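Local coordinates for uncharacterized protein (Bacteroides ovatus, PDB 4FS7) that is of unknown function but, as an extracellular leucine-rich repeat protein of the BspA type, probably binds other proteins, at residues Glu256-Gln261 with Ser270-Cys275. Sequence-based numbering, arbitrary orientation.
Sequences ESISIQ and SLFYNC
Phe272 reaches across the interior of one coil of the solenoid and lays its ring against Ile258, with Ile260 at its rim. A long, flat, apolar side chain suits this place: it spans from turn to strand, where the CA atoms of Ile258 and Phe272 are 9.3 Å apart, and gives one isoleucine a face and the other an edge. Ile258 CG1 lies 4.2 Å from the centroid of the Phe272 ring, 25° off the normal, a CH-pi contact displaced toward the rim. Both arms of Ile258 lie over this same face at its CZ end, CG2 3.5 Å from Phe272 CE1 and CD1 3.8 Å from Phe272 CE2. A chi1 of 74° sets CG1 between the backbone N and the carbonyl carbon and CG2 anti to that carbon; the turn about CG1 (chi2 91°) then carries CD1 over the CE2 side. A beta-branched residue is at home in a strand and offers two arms to a flat partner. Two residues on, strand alternation turns Ile260 to the same side, and its CD1 meets the ring edge in plane, 3.9 Å from Phe272 CE2. The same methyl touches Leu271 CD2 at 4.0 Å. Leu271 CB lies over the opposite face of the phenyl ring, so aliphatic carbon lies over both faces. Replacing Phe272 with an alanine is likely to open a gap between strand and turn, leaving Ile258 without its face and Ile260 without its edge. Segment 270-275 folds through two overlapping beta turns, the second closed by a hydrogen bond from Cys275 N to Phe272 O (3.0 Å). Along the solenoid, Phe249 meets the Phe272 ring with nearly parallel planes, and strand 257-260 lies between strands 234-237 and 280-283 in a parallel sheet, as successive leucine-rich repeats stack.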
loop_
_atom_site.group_PDB
_atom_site.type_symbol
_atom_site.label_atom_id
_atom_site.label_comp_id
_atom_site.label_asym_id
_atom_site.label_seq_id
_atom_site.Cartn_x
_atom_site.Cartn_y
_atom_site.Cartn_z
ATOM N N GLU A 256 0.816 -4.483 -17.613
ATOM C CA GLU A 256 1.014 -4.471 -19.056
ATOM C C GLU A 256 0.462 -3.264 -19.784
ATOM O O GLU A 256 0.963 -2.897 -20.849
ATOM C CB GLU A 256 0.437 -5.732 -19.669
ATOM C CG GLU A 256 1.130 -6.992 -19.245
ATOM C CD GLU A 256 0.489 -8.271 -19.829
ATOM O OE1 GLU A 256 -0.371 -8.164 -20.750
ATOM O OE2 GLU A 256 0.868 -9.371 -19.381
ATOM N N SER A 257 -0.621 -2.701 -19.299
ATOM C CA SER A 257 -1.205 -1.523 -19.893
ATOM C C SER A 257 -1.792 -0.615 -18.844
ATOM O O SER A 257 -2.297 -1.072 -17.808
ATOM C CB SER A 257 -2.284 -1.797 -20.937
ATOM O OG SER A 257 -3.462 -2.237 -20.345
ATOM N N ILE A 258 -1.805 0.677 -19.140
ATOM C CA ILE A 258 -2.423 1.719 -18.359
ATOM C C ILE A 258 -3.173 2.710 -19.224
ATOM O O ILE A 258 -2.739 3.037 -20.336
ATOM C CB ILE A 258 -1.416 2.453 -17.389
ATOM C CG1 ILE A 258 -0.435 3.410 -18.085
ATOM C CG2 ILE A 258 -0.693 1.420 -16.537
ATOM C CD1 ILE A 258 -0.952 4.859 -18.191
ATOM N N SER A 259 -4.270 3.205 -18.680
ATOM C CA SER A 259 -5.068 4.220 -19.304
ATOM C C SER A 259 -5.471 5.241 -18.280
ATOM O O SER A 259 -6.148 4.895 -17.286
ATOM C CB SER A 259 -6.292 3.562 -19.918
ATOM O OG SER A 259 -7.175 4.569 -20.400
ATOM N N ILE A 260 -5.026 6.466 -18.470
ATOM C CA ILE A 260 -5.324 7.567 -17.592
ATOM C C ILE A 260 -5.678 8.687 -18.501
ATOM O O ILE A 260 -4.809 9.430 -18.933
ATOM C CB ILE A 260 -4.107 7.976 -16.706
ATOM C CG1 ILE A 260 -3.596 6.824 -15.898
ATOM C CG2 ILE A 260 -4.513 9.087 -15.788
ATOM C CD1 ILE A 260 -2.462 7.287 -14.906
ATOM N N GLN A 261 -6.962 8.831 -18.814
ATOM C CA GLN A 261 -7.352 9.701 -19.894
ATOM C C GLN A 261 -7.825 11.056 -19.448
ATOM O O GLN A 261 -7.877 11.993 -20.248
ATOM C CB GLN A 261 -8.368 9.060 -20.807
ATOM C CG GLN A 261 -7.821 7.849 -21.488
ATOM C CD GLN A 261 -8.671 7.322 -22.619
ATOM O OE1 GLN A 261 -8.773 7.955 -23.654
ATOM N NE2 GLN A 261 -9.244 6.135 -22.452
ATOM N N SER A 270 6.663 9.861 -10.738
ATOM C CA SER A 270 7.152 8.480 -10.656
ATOM C C SER A 270 6.062 7.412 -10.614
ATOM O O SER A 270 6.280 6.335 -10.082
ATOM C CB SER A 270 8.061 8.328 -9.443
ATOM O OG SER A 270 9.201 9.195 -9.537
ATOM N N LEU A 271 4.911 7.657 -11.246
ATOM C CA LEU A 271 3.779 6.766 -11.073
ATOM C C LEU A 271 4.062 5.344 -11.491
ATOM O O LEU A 271 3.651 4.409 -10.814
ATOM C CB LEU A 271 2.512 7.231 -11.794
ATOM C CG LEU A 271 1.247 7.070 -10.868
ATOM C CD1 LEU A 271 1.294 8.221 -9.856
ATOM C CD2 LEU A 271 -0.020 7.164 -11.705
ATOM N N PHE A 272 4.733 5.170 -12.639
ATOM C CA PHE A 272 5.028 3.873 -13.214
ATOM C C PHE A 272 6.510 3.608 -13.282
ATOM O O PHE A 272 6.994 2.817 -14.101
ATOM C CB PHE A 272 4.379 3.718 -14.589
ATOM C CG PHE A 272 2.896 3.950 -14.557
ATOM C CD1 PHE A 272 2.043 3.019 -13.977
ATOM C CD2 PHE A 272 2.346 5.097 -15.043
ATOM C CE1 PHE A 272 0.699 3.250 -13.925
ATOM C CE2 PHE A 272 0.954 5.338 -14.979
ATOM C CZ PHE A 272 0.156 4.397 -14.373
ATOM N N TYR A 273 7.255 4.218 -12.358
ATOM C CA TYR A 273 8.696 4.028 -12.308
ATOM C C TYR A 273 9.019 2.544 -12.154
ATOM O O TYR A 273 8.468 1.868 -11.273
ATOM C CB TYR A 273 9.220 4.823 -11.119
ATOM C CG TYR A 273 10.702 5.176 -11.076
ATOM C CD1 TYR A 273 11.690 4.227 -10.983
ATOM C CD2 TYR A 273 11.100 6.522 -11.067
ATOM C CE1 TYR A 273 13.036 4.596 -10.951
ATOM C CE2 TYR A 273 12.440 6.865 -11.004
ATOM C CZ TYR A 273 13.384 5.903 -10.945
ATOM O OH TYR A 273 14.715 6.261 -10.880
ATOM N N ASN A 274 9.905 2.027 -13.002
ATOM C CA ASN A 274 10.330 0.649 -12.958
ATOM C C ASN A 274 9.217 -0.360 -13.218
ATOM O O ASN A 274 9.325 -1.523 -12.833
ATOM C CB ASN A 274 11.096 0.322 -11.655
ATOM C CG ASN A 274 12.551 0.749 -11.687
ATOM O OD1 ASN A 274 13.138 0.867 -12.732
ATOM N ND2 ASN A 274 13.123 0.990 -10.535
ATOM N N CYS A 275 8.174 0.050 -13.958
ATOM C CA CYS A 275 7.155 -0.893 -14.432
ATOM C C CYS A 275 7.689 -1.535 -15.717
ATOM O O CYS A 275 7.316 -1.191 -16.818
ATOM C CB CYS A 275 5.837 -0.208 -14.644
ATOM S SG CYS A 275 5.003 0.198 -13.066
#